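Local coordinates for protein halogenase (Chondromyces crocatus, PDB 3E1T) that binds FAD and, as a flavin-dependent halogenase of chondrochloren biosynthesis, probably chlorinates an aromatic ring on the way to that compound, at residues T54-C59 against Y102-Q107; V137-E142 against F293-M298; Y195-K200 against P268-T273; A364-N369 against S378-I383. One frame throughout, in Å; residues are numbered along the deposited sequence.

Contact 1 of 4, residues T54-C59 against Y102-Q107; sequences TVHGIC and YGFAYQ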
loop_
_atom_site.group_PDB
_atom_site.type_symbol
_atom_site.label_atom_id
_atom_site.label_comp_id
_atom_site.label_asym_id
_atom_site.label_seq_id
_atom_site.Cartn_x
_atom_site.Cartn_y
_atom_site.Cartn_z
ATOM N N THR A 54 -4.963 8.490 6.632
ATOM C CA THR A 54 -5.568 8.839 5.349
ATOM C C THR A 54 -6.982 9.396 5.543
ATOM O O THR A 54 -7.321 10.430 4.981
ATOM C CB THR A 54 -5.613 7.617 4.401
ATOM O OG1 THR A 54 -4.353 6.925 4.447
ATOM C CG2 THR A 54 -5.902 8.046 2.979
ATOM N N VAL A 55 -7.798 8.702 6.334
ATOM C CA VAL A 55 -9.184 9.110 6.570
ATOM C C VAL A 55 -9.292 10.449 7.325
ATOM O O VAL A 55 -10.047 11.331 6.914
ATOM C CB VAL A 55 -9.988 7.998 7.289
ATOM C CG1 VAL A 55 -11.290 8.547 7.869
ATOM C CG2 VAL A 55 -10.263 6.828 6.335
ATOM N N HIS A 56 -8.517 10.615 8.391
ATOM C CA HIS A 56 -8.608 11.826 9.211
ATOM C C HIS A 56 -7.543 12.873 8.914
ATOM O O HIS A 56 -7.723 14.054 9.227
ATOM C CB HIS A 56 -8.571 11.478 10.696
ATOM C CG HIS A 56 -9.727 10.647 11.146
ATOM N ND1 HIS A 56 -10.831 11.185 11.770
ATOM C CD2 HIS A 56 -9.950 9.316 11.064
ATOM C CE1 HIS A 56 -11.684 10.220 12.055
ATOM N NE2 HIS A 56 -11.177 9.077 11.630
ATOM N N GLY A 57 -6.433 12.440 8.328
ATOM C CA GLY A 57 -5.370 13.357 7.948
ATOM C C GLY A 57 -5.517 13.825 6.511
ATOM O O GLY A 57 -5.874 14.976 6.268
ATOM N N ILE A 58 -5.242 12.928 5.567
ATOM C CA ILE A 58 -5.219 13.260 4.137
ATOM C C ILE A 58 -6.574 13.743 3.627
ATOM O O ILE A 58 -6.665 14.823 3.047
ATOM C CB ILE A 58 -4.711 12.071 3.258
ATOM C CG1 ILE A 58 -3.292 11.650 3.657
ATOM C CG2 ILE A 58 -4.774 12.405 1.767
ATOM C CD1 ILE A 58 -2.221 12.712 3.505
ATOM N N CYS A 59 -7.612 12.936 3.843
ATOM C CA CYS A 59 -8.945 13.245 3.339
ATOM C C CYS A 59 -9.561 14.509 3.944
ATOM O O CYS A 59 -10.447 15.108 3.345
ATOM C CB CYS A 59 -9.876 12.046 3.503
ATOM S SG CYS A 59 -9.399 10.662 2.469
ATOM N N TYR A 102 -8.223 10.621 15.288
ATOM C CA TYR A 102 -7.750 9.506 14.446
ATOM C C TYR A 102 -8.274 8.154 14.931
ATOM O O TYR A 102 -7.557 7.147 14.903
ATOM C CB TYR A 102 -6.213 9.501 14.344
ATOM C CG TYR A 102 -5.632 10.803 13.832
ATOM C CD1 TYR A 102 -5.472 11.030 12.458
ATOM C CD2 TYR A 102 -5.238 11.813 14.720
ATOM C CE1 TYR A 102 -4.942 12.231 11.986
ATOM C CE2 TYR A 102 -4.706 13.017 14.255
ATOM C CZ TYR A 102 -4.562 13.216 12.888
ATOM O OH TYR A 102 -4.036 14.400 12.429
ATOM N N GLY A 103 -9.531 8.140 15.363
ATOM C CA GLY A 103 -10.105 6.972 16.021
ATOM C C GLY A 103 -10.493 5.809 15.130
ATOM O O GLY A 103 -10.530 4.662 15.585
ATOM N N PHE A 104 -10.779 6.096 13.860
ATOM C CA PHE A 104 -11.299 5.082 12.946
ATOM C C PHE A 104 -10.910 5.309 11.478
ATOM O O PHE A 104 -10.347 6.334 11.122
ATOM C CB PHE A 104 -12.830 5.032 13.056
ATOM C CG PHE A 104 -13.517 6.250 12.493
ATOM C CD1 PHE A 104 -13.988 6.258 11.181
ATOM C CD2 PHE A 104 -13.692 7.390 13.275
ATOM C CE1 PHE A 104 -14.621 7.383 10.651
ATOM C CE2 PHE A 104 -14.332 8.521 12.760
ATOM C CZ PHE A 104 -14.794 8.519 11.441
ATOM N N ALA A 105 -11.256 4.346 10.632
ATOM C CA ALA A 105 -11.111 4.488 9.192
ATOM C C ALA A 105 -12.305 3.837 8.495
ATOM O O ALA A 105 -13.325 3.568 9.127
ATOM C CB ALA A 105 -9.799 3.868 8.722
ATOM N N TYR A 106 -12.181 3.599 7.194
ATOM C CA TYR A 106 -13.254 2.975 6.438
ATOM C C TYR A 106 -12.782 1.753 5.671
ATOM O O TYR A 106 -11.583 1.600 5.411
ATOM C CB TYR A 106 -13.872 3.980 5.468
ATOM C CG TYR A 106 -14.539 5.191 6.107
ATOM C CD1 TYR A 106 -15.736 5.066 6.829
ATOM C CD2 TYR A 106 -13.994 6.467 5.952
ATOM C CE1 TYR A 106 -16.362 6.190 7.399
ATOM C CE2 TYR A 106 -14.606 7.592 6.510
ATOM C CZ TYR A 106 -15.787 7.446 7.233
ATOM O OH TYR A 106 -16.387 8.562 7.780
ATOM N N GLN A 107 -13.734 0.889 5.326
ATOM C CA GLN A 107 -13.530 -0.194 4.381
ATOM C C GLN A 107 -14.211 0.243 3.093
ATOM O O GLN A 107 -15.438 0.393 3.054
ATOM C CB GLN A 107 -14.177 -1.496 4.870
ATOM C CG GLN A 107 -13.888 -1.888 6.308
ATOM C CD GLN A 107 -12.508 -2.497 6.504
ATOM O OE1 GLN A 107 -11.579 -2.222 5.740
ATOM N NE2 GLN A 107 -12.364 -3.320 7.548
#
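An aromatic and apolar packing contact joins His56 and Val55 of helix 52-61 to Phe104, Ala105 and Tyr106, on and just before the short strand 105-106. His56 and Phe104 form a T-shaped pair. The imidazole presents its edge to the phenyl face, with centroids 4.4 Å apart and planes at 86°. His56 NE2 sits over the centre of the Phe104 ring, while His56 CE1 approaches the rim atom Phe104 CE2. The carbonyl oxygen Phe104 O lies near the imidazole plane at its edge, 2.9 Å from His56 NE2. One face of the same imidazole is covered by the backbone of Tyr102, whose CA makes a CH-pi contact 4.2 Å from the ring centroid. The Tyr102 ring reaches back to the helix, and its CD1 meets His56 CB at 3.6 Å.

Val55 CG1, anti to the backbone N (chi1 165°), meets Tyr106 CE2 at 3.7 Å. Val55 CG2 packs on Ala105 CB at 3.8 Å. Met68 of helix 65-69 touches both Val55 and Tyr106 and extends this apolar patch. Ala105 makes a backbone hydrogen bond with Lys76 of strand 75-82. The side chain of Ala105 is about 9 Å from the bound FAD. The contact therefore packs a helix on the short edge piece of the large mixed sheet, in a protein of the FAD-dependent halogenase family with a Rossmann-type nucleotide-binding fold.

Contact 2 of 4, residues V137-E142 against F293-M298; sequences VLFEGE and FWKNGM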
loop_
_atom_site.group_PDB
_atom_site.type_symbol
_atom_site.label_atom_id
_atom_site.label_comp_id
_atom_site.label_asym_id
_atom_site.label_seq_id
_atom_site.Cartn_x
_atom_site.Cartn_y
_atom_site.Cartn_z
ATOM N N VAL A 137 7.564 9.033 -20.923
ATOM C CA VAL A 137 7.984 10.327 -20.391
ATOM C C VAL A 137 9.126 10.851 -21.279
ATOM O O VAL A 137 10.035 10.102 -21.623
ATOM C CB VAL A 137 8.465 10.225 -18.917
ATOM C CG1 VAL A 137 8.983 11.569 -18.419
ATOM C CG2 VAL A 137 7.333 9.721 -17.997
ATOM N N LEU A 138 9.085 12.141 -21.619
ATOM C CA LEU A 138 10.062 12.733 -22.540
ATOM C C LEU A 138 11.117 13.532 -21.803
ATOM O O LEU A 138 10.809 14.258 -20.864
ATOM C CB LEU A 138 9.366 13.611 -23.590
ATOM C CG LEU A 138 8.206 12.963 -24.354
ATOM C CD1 LEU A 138 7.474 13.982 -25.229
ATOM C CD2 LEU A 138 8.667 11.774 -25.175
ATOM N N PHE A 139 12.364 13.400 -22.253
ATOM C CA PHE A 139 13.491 14.068 -21.629
ATOM C C PHE A 139 14.216 15.037 -22.561
ATOM O O PHE A 139 14.369 14.791 -23.762
ATOM C CB PHE A 139 14.489 13.040 -21.085
ATOM C CG PHE A 139 13.967 12.266 -19.901
ATOM C CD1 PHE A 139 14.287 12.656 -18.606
ATOM C CD2 PHE A 139 13.148 11.163 -20.085
ATOM C CE1 PHE A 139 13.793 11.956 -17.509
ATOM C CE2 PHE A 139 12.643 10.453 -18.990
ATOM C CZ PHE A 139 12.968 10.853 -17.705
ATOM N N GLU A 140 14.671 16.131 -21.961
ATOM C CA GLU A 140 15.493 17.120 -22.623
ATOM C C GLU A 140 16.343 17.755 -21.526
ATOM O O GLU A 140 15.863 17.966 -20.407
ATOM C CB GLU A 140 14.597 18.149 -23.319
ATOM C CG GLU A 140 15.293 19.379 -23.874
ATOM C CD GLU A 140 16.250 19.049 -24.980
ATOM O OE1 GLU A 140 15.801 18.555 -26.045
ATOM O OE2 GLU A 140 17.457 19.287 -24.784
ATOM N N GLY A 141 17.608 18.018 -21.841
ATOM C CA GLY A 141 18.538 18.624 -20.891
ATOM C C GLY A 141 18.720 17.786 -19.642
ATOM O O GLY A 141 18.960 18.327 -18.556
ATOM N N GLU A 142 18.604 16.466 -19.812
ATOM C CA GLU A 142 18.700 15.479 -18.730
ATOM C C GLU A 142 17.587 15.659 -17.703
ATOM O O GLU A 142 17.742 15.278 -16.542
ATOM C CB GLU A 142 20.060 15.555 -18.029
ATOM C CG GLU A 142 21.275 15.393 -18.935
ATOM C CD GLU A 142 22.567 15.724 -18.208
ATOM O OE1 GLU A 142 22.589 15.612 -16.962
ATOM O OE2 GLU A 142 23.554 16.105 -18.878
ATOM N N PHE A 293 13.523 7.426 -6.052
ATOM C CA PHE A 293 12.133 7.914 -6.156
ATOM C C PHE A 293 12.002 9.221 -6.950
ATOM O O PHE A 293 10.887 9.679 -7.207
ATOM C CB PHE A 293 11.484 8.106 -4.774
ATOM C CG PHE A 293 11.371 6.839 -3.949
ATOM C CD1 PHE A 293 11.328 5.580 -4.549
ATOM C CD2 PHE A 293 11.260 6.917 -2.564
ATOM C CE1 PHE A 293 11.210 4.413 -3.773
ATOM C CE2 PHE A 293 11.152 5.756 -1.789
ATOM C CZ PHE A 293 11.119 4.508 -2.402
ATOM N N TRP A 294 13.133 9.816 -7.333
ATOM C CA TRP A 294 13.121 11.003 -8.205
ATOM C C TRP A 294 14.421 11.126 -9.017
ATOM O O TRP A 294 15.445 10.523 -8.673
ATOM C CB TRP A 294 12.893 12.270 -7.381
ATOM C CG TRP A 294 14.083 12.676 -6.589
ATOM C CD1 TRP A 294 14.544 12.090 -5.445
ATOM C CD2 TRP A 294 14.977 13.761 -6.875
ATOM N NE1 TRP A 294 15.667 12.745 -5.000
ATOM C CE2 TRP A 294 15.954 13.776 -5.858
ATOM C CE3 TRP A 294 15.037 14.732 -7.884
ATOM C CZ2 TRP A 294 16.992 14.718 -5.826
ATOM C CZ3 TRP A 294 16.066 15.673 -7.846
ATOM C CH2 TRP A 294 17.030 15.652 -6.830
ATOM N N LYS A 295 14.396 11.898 -10.095
ATOM C CA LYS A 295 15.665 12.165 -10.796
ATOM C C LYS A 295 15.930 13.651 -11.058
ATOM O O LYS A 295 16.725 14.276 -10.341
ATOM C CB LYS A 295 15.842 11.278 -12.043
ATOM C CG LYS A 295 14.785 11.436 -13.111
ATOM C CD LYS A 295 15.247 10.858 -14.456
ATOM C CE LYS A 295 16.720 11.176 -14.752
ATOM N NZ LYS A 295 17.084 11.041 -16.201
ATOM N N ASN A 296 15.280 14.210 -12.067
ATOM C CA ASN A 296 15.342 15.641 -12.358
ATOM C C ASN A 296 14.079 15.914 -13.134
ATOM O O ASN A 296 13.948 15.486 -14.283
ATOM C CB ASN A 296 16.583 16.018 -13.187
ATOM C CG ASN A 296 17.713 16.617 -12.340
ATOM O OD1 ASN A 296 17.541 16.936 -11.151
ATOM N ND2 ASN A 296 18.877 16.779 -12.955
ATOM N N GLY A 297 13.126 16.560 -12.469
ATOM C CA GLY A 297 11.812 16.818 -13.037
ATOM C C GLY A 297 10.825 15.662 -12.974
ATOM O O GLY A 297 9.697 15.799 -13.430
ATOM N N MET A 298 11.236 14.516 -12.434
ATOM C CA MET A 298 10.334 13.365 -12.329
ATOM C C MET A 298 10.376 12.774 -10.929
ATOM O O MET A 298 11.408 12.838 -10.258
ATOM C CB MET A 298 10.665 12.297 -13.377
ATOM C CG MET A 298 9.619 11.180 -13.534
ATOM S SD MET A 298 10.093 10.121 -14.888
ATOM C CE MET A 298 9.002 8.687 -14.739
#
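The thioether of Met298 sits between Val137 and Phe139, and no hydrogen bond crosses between the two segments. Met298 SD makes a Met-aromatic contact with Phe139. Met298 SD stands 5.4 Å from the Phe139 ring centroid and 69° off the ring normal, an oblique approach. The nearest ring atom is Phe139 CZ, 4.1 Å from Met298 SD. The Met298 chain is fully extended, with CG anti to the backbone N (chi1 -169°). Its end meets Val137 tip to tip, with Met298 CE 3.8 Å from Val137 CG2.

Lys295 and Phe139 also reach toward each other tip to tip. The closest approach is Lys295 CD to Phe139 CE1, at 3.6 Å. The methylene CD lies obliquely to the ring. Lys295 NZ is close to the same rim atom, 3.7 Å from Phe139 CE1. At the turn, Glu142 O rests 3.6 Å from Asn296 CB, a plain van der Waals touch.

This is a surface contact. Strand 133-140 is the outermost strand of its four-stranded mixed sheet. The 293-298 loop leads into strand 298-300, the outermost strand of the five-stranded parallel sheet. Ala144 of strand 143-150 touches Val137, Phe139 and Met298, and makes a backbone hydrogen bond with Asn296. Val174, Ala177 and Val178 add apolar cover from loops. Further back in the loop, Phe293 and Trp294 pack against helix 340-368.

Contact 3 of 4, residues Y195-K200 against P268-T273; sequences YFENGK and PATRVT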
loop_
_atom_site.group_PDB
_atom_site.type_symbol
_atom_site.label_atom_id
_atom_site.label_comp_id
_atom_site.label_asym_id
_atom_site.label_seq_id
_atom_site.Cartn_x
_atom_site.Cartn_y
_atom_site.Cartn_z
ATOM N N TYR A 195 -14.922 -12.054 -4.221
ATOM C CA TYR A 195 -15.931 -11.356 -3.433
ATOM C C TYR A 195 -17.115 -12.246 -3.124
ATOM O O TYR A 195 -17.567 -13.023 -3.969
ATOM C CB TYR A 195 -16.382 -10.082 -4.136
ATOM C CG TYR A 195 -15.258 -9.085 -4.279
ATOM C CD1 TYR A 195 -15.065 -8.098 -3.328
ATOM C CD2 TYR A 195 -14.369 -9.152 -5.356
ATOM C CE1 TYR A 195 -14.026 -7.185 -3.449
ATOM C CE2 TYR A 195 -13.318 -8.247 -5.477
ATOM C CZ TYR A 195 -13.157 -7.273 -4.524
ATOM O OH TYR A 195 -12.139 -6.371 -4.640
ATOM N N PHE A 196 -17.604 -12.131 -1.897
ATOM C CA PHE A 196 -18.654 -13.018 -1.413
ATOM C C PHE A 196 -19.837 -12.198 -0.896
ATOM O O PHE A 196 -19.658 -11.117 -0.331
ATOM C CB PHE A 196 -18.090 -13.953 -0.335
ATOM C CG PHE A 196 -17.073 -14.942 -0.857
ATOM C CD1 PHE A 196 -17.443 -16.254 -1.130
ATOM C CD2 PHE A 196 -15.745 -14.557 -1.089
ATOM C CE1 PHE A 196 -16.512 -17.176 -1.621
ATOM C CE2 PHE A 196 -14.808 -15.463 -1.581
ATOM C CZ PHE A 196 -15.191 -16.777 -1.847
ATOM N N GLU A 197 -21.042 -12.712 -1.120
ATOM C CA GLU A 197 -22.264 -12.074 -0.634
ATOM C C GLU A 197 -22.853 -12.866 0.522
ATOM O O GLU A 197 -22.892 -14.093 0.468
ATOM C CB GLU A 197 -23.304 -11.964 -1.753
ATOM C CG GLU A 197 -23.088 -10.787 -2.691
ATOM C CD GLU A 197 -23.906 -10.896 -3.969
ATOM O OE1 GLU A 197 -24.084 -12.026 -4.478
ATOM O OE2 GLU A 197 -24.370 -9.848 -4.467
ATOM N N ASN A 198 -23.290 -12.146 1.558
ATOM C CA ASN A 198 -24.056 -12.700 2.695
ATOM C C ASN A 198 -23.224 -13.483 3.710
ATOM O O ASN A 198 -23.736 -14.378 4.400
ATOM C CB ASN A 198 -25.272 -13.514 2.214
ATOM C CG ASN A 198 -26.207 -12.700 1.338
ATOM O OD1 ASN A 198 -26.549 -13.114 0.223
ATOM N ND2 ASN A 198 -26.618 -11.535 1.830
ATOM N N GLY A 199 -21.944 -13.132 3.808
ATOM C CA GLY A 199 -21.054 -13.750 4.782
ATOM C C GLY A 199 -21.213 -13.148 6.161
ATOM O O GLY A 199 -21.735 -12.036 6.319
ATOM N N LYS A 200 -20.734 -13.877 7.163
ATOM C CA LYS A 200 -20.873 -13.450 8.544
ATOM C C LYS A 200 -19.969 -12.269 8.857
ATOM O O LYS A 200 -19.118 -11.881 8.046
ATOM C CB LYS A 200 -20.576 -14.606 9.503
ATOM C CG LYS A 200 -21.417 -15.858 9.254
ATOM C CD LYS A 200 -21.635 -16.647 10.532
ATOM C CE LYS A 200 -20.339 -17.245 11.052
ATOM N NZ LYS A 200 -20.485 -17.746 12.447
ATOM N N PRO A 268 -22.525 -19.292 5.129
ATOM C CA PRO A 268 -23.793 -18.727 4.649
ATOM C C PRO A 268 -23.703 -18.033 3.290
ATOM O O PRO A 268 -24.732 -17.632 2.738
ATOM C CB PRO A 268 -24.160 -17.687 5.723
ATOM C CG PRO A 268 -23.237 -17.915 6.848
ATOM C CD PRO A 268 -22.001 -18.516 6.266
ATOM N N ALA A 269 -22.489 -17.922 2.752
ATOM C CA ALA A 269 -22.227 -17.001 1.646
ATOM C C ALA A 269 -22.246 -17.629 0.266
ATOM O O ALA A 269 -21.971 -18.820 0.089
ATOM C CB ALA A 269 -20.907 -16.235 1.878
ATOM N N THR A 270 -22.602 -16.803 -0.709
ATOM C CA THR A 270 -22.477 -17.158 -2.111
ATOM C C THR A 270 -21.466 -16.215 -2.753
ATOM O O THR A 270 -21.431 -15.018 -2.452
ATOM C CB THR A 270 -23.837 -17.110 -2.857
ATOM O OG1 THR A 270 -23.632 -17.386 -4.247
ATOM C CG2 THR A 270 -24.512 -15.751 -2.706
ATOM N N ARG A 271 -20.626 -16.761 -3.620
ATOM C CA ARG A 271 -19.658 -15.930 -4.298
ATOM C C ARG A 271 -20.339 -15.143 -5.407
ATOM O O ARG A 271 -21.233 -15.660 -6.091
ATOM C CB ARG A 271 -18.532 -16.775 -4.872
ATOM C CG ARG A 271 -17.198 -16.094 -4.732
ATOM C CD ARG A 271 -16.166 -16.687 -5.631
ATOM N NE ARG A 271 -16.107 -15.933 -6.873
ATOM C CZ ARG A 271 -16.316 -16.446 -8.078
ATOM N NH1 ARG A 271 -16.583 -17.736 -8.226
ATOM N NH2 ARG A 271 -16.234 -15.658 -9.136
ATOM N N VAL A 272 -19.926 -13.892 -5.570
ATOM C CA VAL A 272 -20.389 -13.083 -6.695
ATOM C C VAL A 272 -19.849 -13.692 -7.993
ATOM O O VAL A 272 -18.664 -14.028 -8.080
ATOM C CB VAL A 272 -19.964 -11.614 -6.554
ATOM C CG1 VAL A 272 -20.582 -10.770 -7.661
ATOM C CG2 VAL A 272 -20.376 -11.072 -5.202
ATOM N N THR A 273 -20.729 -13.854 -8.979
ATOM C CA THR A 273 -20.383 -14.489 -10.250
ATOM C C THR A 273 -20.457 -13.523 -11.431
ATOM O O THR A 273 -19.959 -13.833 -12.515
ATOM C CB THR A 273 -21.293 -15.697 -10.556
ATOM O OG1 THR A 273 -22.665 -15.330 -10.341
ATOM C CG2 THR A 273 -20.937 -16.881 -9.672
HETATM O O HOH W 1 -15.545 -13.013 -6.703
#
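Arg271 CG lies over one face of the Phe196 ring, offset toward the rim, in a CH-pi contact 3.5 Å from the centroid. The guanidinium beyond it is turned 78° from the ring plane. Phe196 CB also touches Ala269 CB. Glu197 CG, on the opposite face of the sheet, meets Val272 CG2 at 3.7 Å, the two side chains crossing at about a right angle.

Strand 189-197 and strand 270-271 pair antiparallel, with Ala269 and Val272 flanking the latter. Phe196 and Arg271 are a non-hydrogen-bonded pair, and Glu197 and Thr270 the hydrogen-bonded one next to it. Glu197 N gives a nearly straight bond of 2.7 Å to Thr270 O, and Thr270 N returns one of 3.0 Å to Glu197 O. Val272 N binds Tyr195 O. An alanine in place of Phe196 would probably open a gap over Arg271 CG and let that arginine chain shift.

Further out, a water accepts from Tyr195 N at 2.7 Å and from Arg271 NE at 3.0 Å, in the guanidinium plane. Lys200 CG packs on Pro268 CG, and Lys200 NZ forms a salt bridge with Glu264. Leu266 of helix 260-266 and Val232 of strand 229-237 touch Phe196. Tyr195 OH is hydrogen-bonded to Glu48 and His44.

Contact 4 of 4, residues A364-N369 against S378-I383; sequences AFYDMN and SARKII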
loop_
_atom_site.group_PDB
_atom_site.type_symbol
_atom_site.label_atom_id
_atom_site.label_comp_id
_atom_site.label_asym_id
_atom_site.label_seq_id
_atom_site.Cartn_x
_atom_site.Cartn_y
_atom_site.Cartn_z
ATOM N N ALA A 364 8.945 -8.723 11.206
ATOM C CA ALA A 364 8.772 -9.225 12.582
ATOM C C ALA A 364 7.372 -9.820 12.835
ATOM O O ALA A 364 7.246 -10.818 13.553
ATOM C CB ALA A 364 9.120 -8.139 13.627
ATOM N N PHE A 365 6.334 -9.232 12.225
ATOM C CA PHE A 365 4.964 -9.730 12.371
ATOM C C PHE A 365 4.757 -11.093 11.707
ATOM O O PHE A 365 4.114 -11.977 12.289
ATOM C CB PHE A 365 3.932 -8.720 11.849
ATOM C CG PHE A 365 2.526 -9.026 12.275
ATOM C CD1 PHE A 365 2.131 -8.855 13.604
ATOM C CD2 PHE A 365 1.595 -9.495 11.366
ATOM C CE1 PHE A 365 0.831 -9.142 14.004
ATOM C CE2 PHE A 365 0.293 -9.774 11.768
ATOM C CZ PHE A 365 -0.081 -9.600 13.090
ATOM N N TYR A 366 5.273 -11.254 10.487
ATOM C CA TYR A 366 5.308 -12.566 9.840
ATOM C C TYR A 366 6.079 -13.604 10.688
ATOM O O TYR A 366 5.636 -14.742 10.829
ATOM C CB TYR A 366 5.947 -12.461 8.458
ATOM C CG TYR A 366 4.970 -12.235 7.322
ATOM C CD1 TYR A 366 4.423 -10.983 7.084
ATOM C CD2 TYR A 366 4.595 -13.288 6.486
ATOM C CE1 TYR A 366 3.514 -10.777 6.013
ATOM C CE2 TYR A 366 3.718 -13.094 5.430
ATOM C CZ TYR A 366 3.186 -11.827 5.198
ATOM O OH TYR A 366 2.296 -11.648 4.162
ATOM N N ASP A 367 7.223 -13.186 11.230
ATOM C CA ASP A 367 8.067 -14.011 12.112
ATOM C C ASP A 367 7.336 -14.500 13.367
ATOM O O ASP A 367 7.616 -15.585 13.844
ATOM C CB ASP A 367 9.345 -13.254 12.506
ATOM C CG ASP A 367 10.266 -14.066 13.448
ATOM O OD1 ASP A 367 11.203 -14.744 12.964
ATOM O OD2 ASP A 367 10.048 -14.019 14.678
ATOM N N MET A 368 6.400 -13.719 13.887
ATOM C CA MET A 368 5.741 -14.073 15.144
ATOM C C MET A 368 4.690 -15.179 15.020
ATOM O O MET A 368 4.337 -15.797 16.025
ATOM C CB MET A 368 5.153 -12.842 15.842
ATOM C CG MET A 368 3.815 -12.396 15.300
ATOM S SD MET A 368 2.550 -12.253 16.582
ATOM C CE MET A 368 3.109 -10.758 17.417
ATOM N N ASN A 369 4.182 -15.438 13.813
ATOM C CA ASN A 369 3.266 -16.565 13.657
ATOM C C ASN A 369 3.967 -17.913 13.884
ATOM O O ASN A 369 4.959 -18.235 13.232
ATOM C CB ASN A 369 2.553 -16.550 12.308
ATOM C CG ASN A 369 1.374 -17.497 12.269
ATOM O OD1 ASN A 369 0.422 -17.343 13.022
ATOM N ND2 ASN A 369 1.433 -18.482 11.388
ATOM N N SER A 378 7.518 -21.236 8.056
ATOM C CA SER A 378 8.916 -21.559 8.392
ATOM C C SER A 378 9.925 -20.793 7.520
ATOM O O SER A 378 11.020 -20.478 7.971
ATOM C CB SER A 378 9.179 -23.061 8.294
ATOM O OG SER A 378 9.164 -23.475 6.932
ATOM N N ALA A 379 9.543 -20.491 6.283
ATOM C CA ALA A 379 10.397 -19.720 5.373
ATOM C C ALA A 379 10.258 -18.196 5.539
ATOM O O ALA A 379 10.972 -17.430 4.879
ATOM C CB ALA A 379 10.116 -20.119 3.933
ATOM N N ARG A 380 9.325 -17.761 6.378
ATOM C CA ARG A 380 9.129 -16.337 6.646
ATOM C C ARG A 380 9.446 -15.993 8.100
ATOM O O ARG A 380 8.592 -15.535 8.872
ATOM C CB ARG A 380 7.739 -15.892 6.198
ATOM C CG ARG A 380 7.643 -15.829 4.666
ATOM C CD ARG A 380 6.245 -16.114 4.167
ATOM N NE ARG A 380 6.172 -16.147 2.697
ATOM C CZ ARG A 380 6.520 -17.179 1.936
ATOM N NH1 ARG A 380 6.975 -18.298 2.485
ATOM N NH2 ARG A 380 6.405 -17.104 0.612
ATOM N N LYS A 381 10.715 -16.216 8.442
ATOM C CA LYS A 381 11.240 -15.987 9.784
ATOM C C LYS A 381 12.418 -15.027 9.734
ATOM O O LYS A 381 13.116 -14.947 8.727
ATOM C CB LYS A 381 11.646 -17.321 10.440
ATOM C CG LYS A 381 10.461 -18.249 10.783
ATOM C CD LYS A 381 9.511 -17.660 11.843
ATOM C CE LYS A 381 8.083 -18.247 11.789
ATOM N NZ LYS A 381 7.125 -17.514 10.831
ATOM N N ILE A 382 12.622 -14.290 10.819
ATOM C CA ILE A 382 13.761 -13.381 10.923
ATOM C C ILE A 382 15.051 -14.187 10.881
ATOM O O ILE A 382 15.176 -15.198 11.563
ATOM C CB ILE A 382 13.674 -12.498 12.185
ATOM C CG1 ILE A 382 12.671 -11.356 11.947
ATOM C CG2 ILE A 382 15.052 -11.957 12.586
ATOM C CD1 ILE A 382 12.282 -10.588 13.203
ATOM N N ILE A 383 15.983 -13.757 10.037
ATOM C CA ILE A 383 17.265 -14.433 9.899
ATOM C C ILE A 383 18.257 -13.741 10.817
ATOM O O ILE A 383 18.712 -12.622 10.551
ATOM C CB ILE A 383 17.732 -14.508 8.418
ATOM C CG1 ILE A 383 16.936 -15.605 7.697
ATOM C CG2 ILE A 383 19.227 -14.812 8.317
ATOM C CD1 ILE A 383 16.951 -15.524 6.192
#
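Lys381 lays its side chain beside the last turn of helix 340-368, and its amino group reaches backbone oxygens there. Lys381 CB lies 3.6 Å from Asp367 OD1. CG is a little farther from that oxygen. Lys381 CD comes to 3.4 Å from Asp367 O. CE touches both Asp367 O and Asn369 O. The chain bends at chi2 and again at chi4 (-88°), which carries NZ to the helix end. Its strongest partner lies outside the two segments, Trp377 O of helix 375-378. Lys381 NZ also donates to Tyr366 O at 3.1 Å and, within its own segment, to Arg380 O. A weak bond runs to Asn369 O. These carbonyls probably stabilise the ammonium charge at the C-terminal end of the helix. An alanine in place of Lys381 would probably leave Tyr366 O and Arg380 O without this donor and the helix end less firmly tied to the 378-383 loop.

Asp367 answers from the helix. Asp367 OD1 accepts Ile382 N at 2.6 Å, met on the anti side. The N-H points almost straight at the oxygen, at 166°. Ile382 CD1 packs on Ala364 CB at 4.0 Å. On the other flank the Arg380 side chain lies beside that of Tyr366, its CD obliquely placed to the ring.

The 378-383 loop follows helix 375-378 and leads to helix 386-397. Phe376 and Trp377 of helix 375-378 touch Tyr366 and Asn369, respectively. Val235 and Ser237 of strand 229-237 pack against Tyr366 and Arg380, respectively, and Tyr366 OH is hydrogen-bonded to Asp309 and Trp219.

In the fold
Contacts 1 and 4 are partly buried, whereas contacts 2 and 3 lie at the surface on opposite sides of the chain's centre, about 47 Å apart between centres. Contacts 1 and 3 both reach the nine-stranded mixed sheet, contact 1 through a helix packed on a short strand and contact 3 through strand pairing. Contact 2 instead bridges the edges of two other sheets. Helix 340-368 carries contact 4 at its end and also touches the 293-298 loop of contact 2. The chemistry follows these places. Contacts 1 and 2 rest on aromatic and apolar touches, contact 3 on main-chain hydrogen bonds with a CH-pi contact, and contact 4 on side chains bonded to backbone atoms.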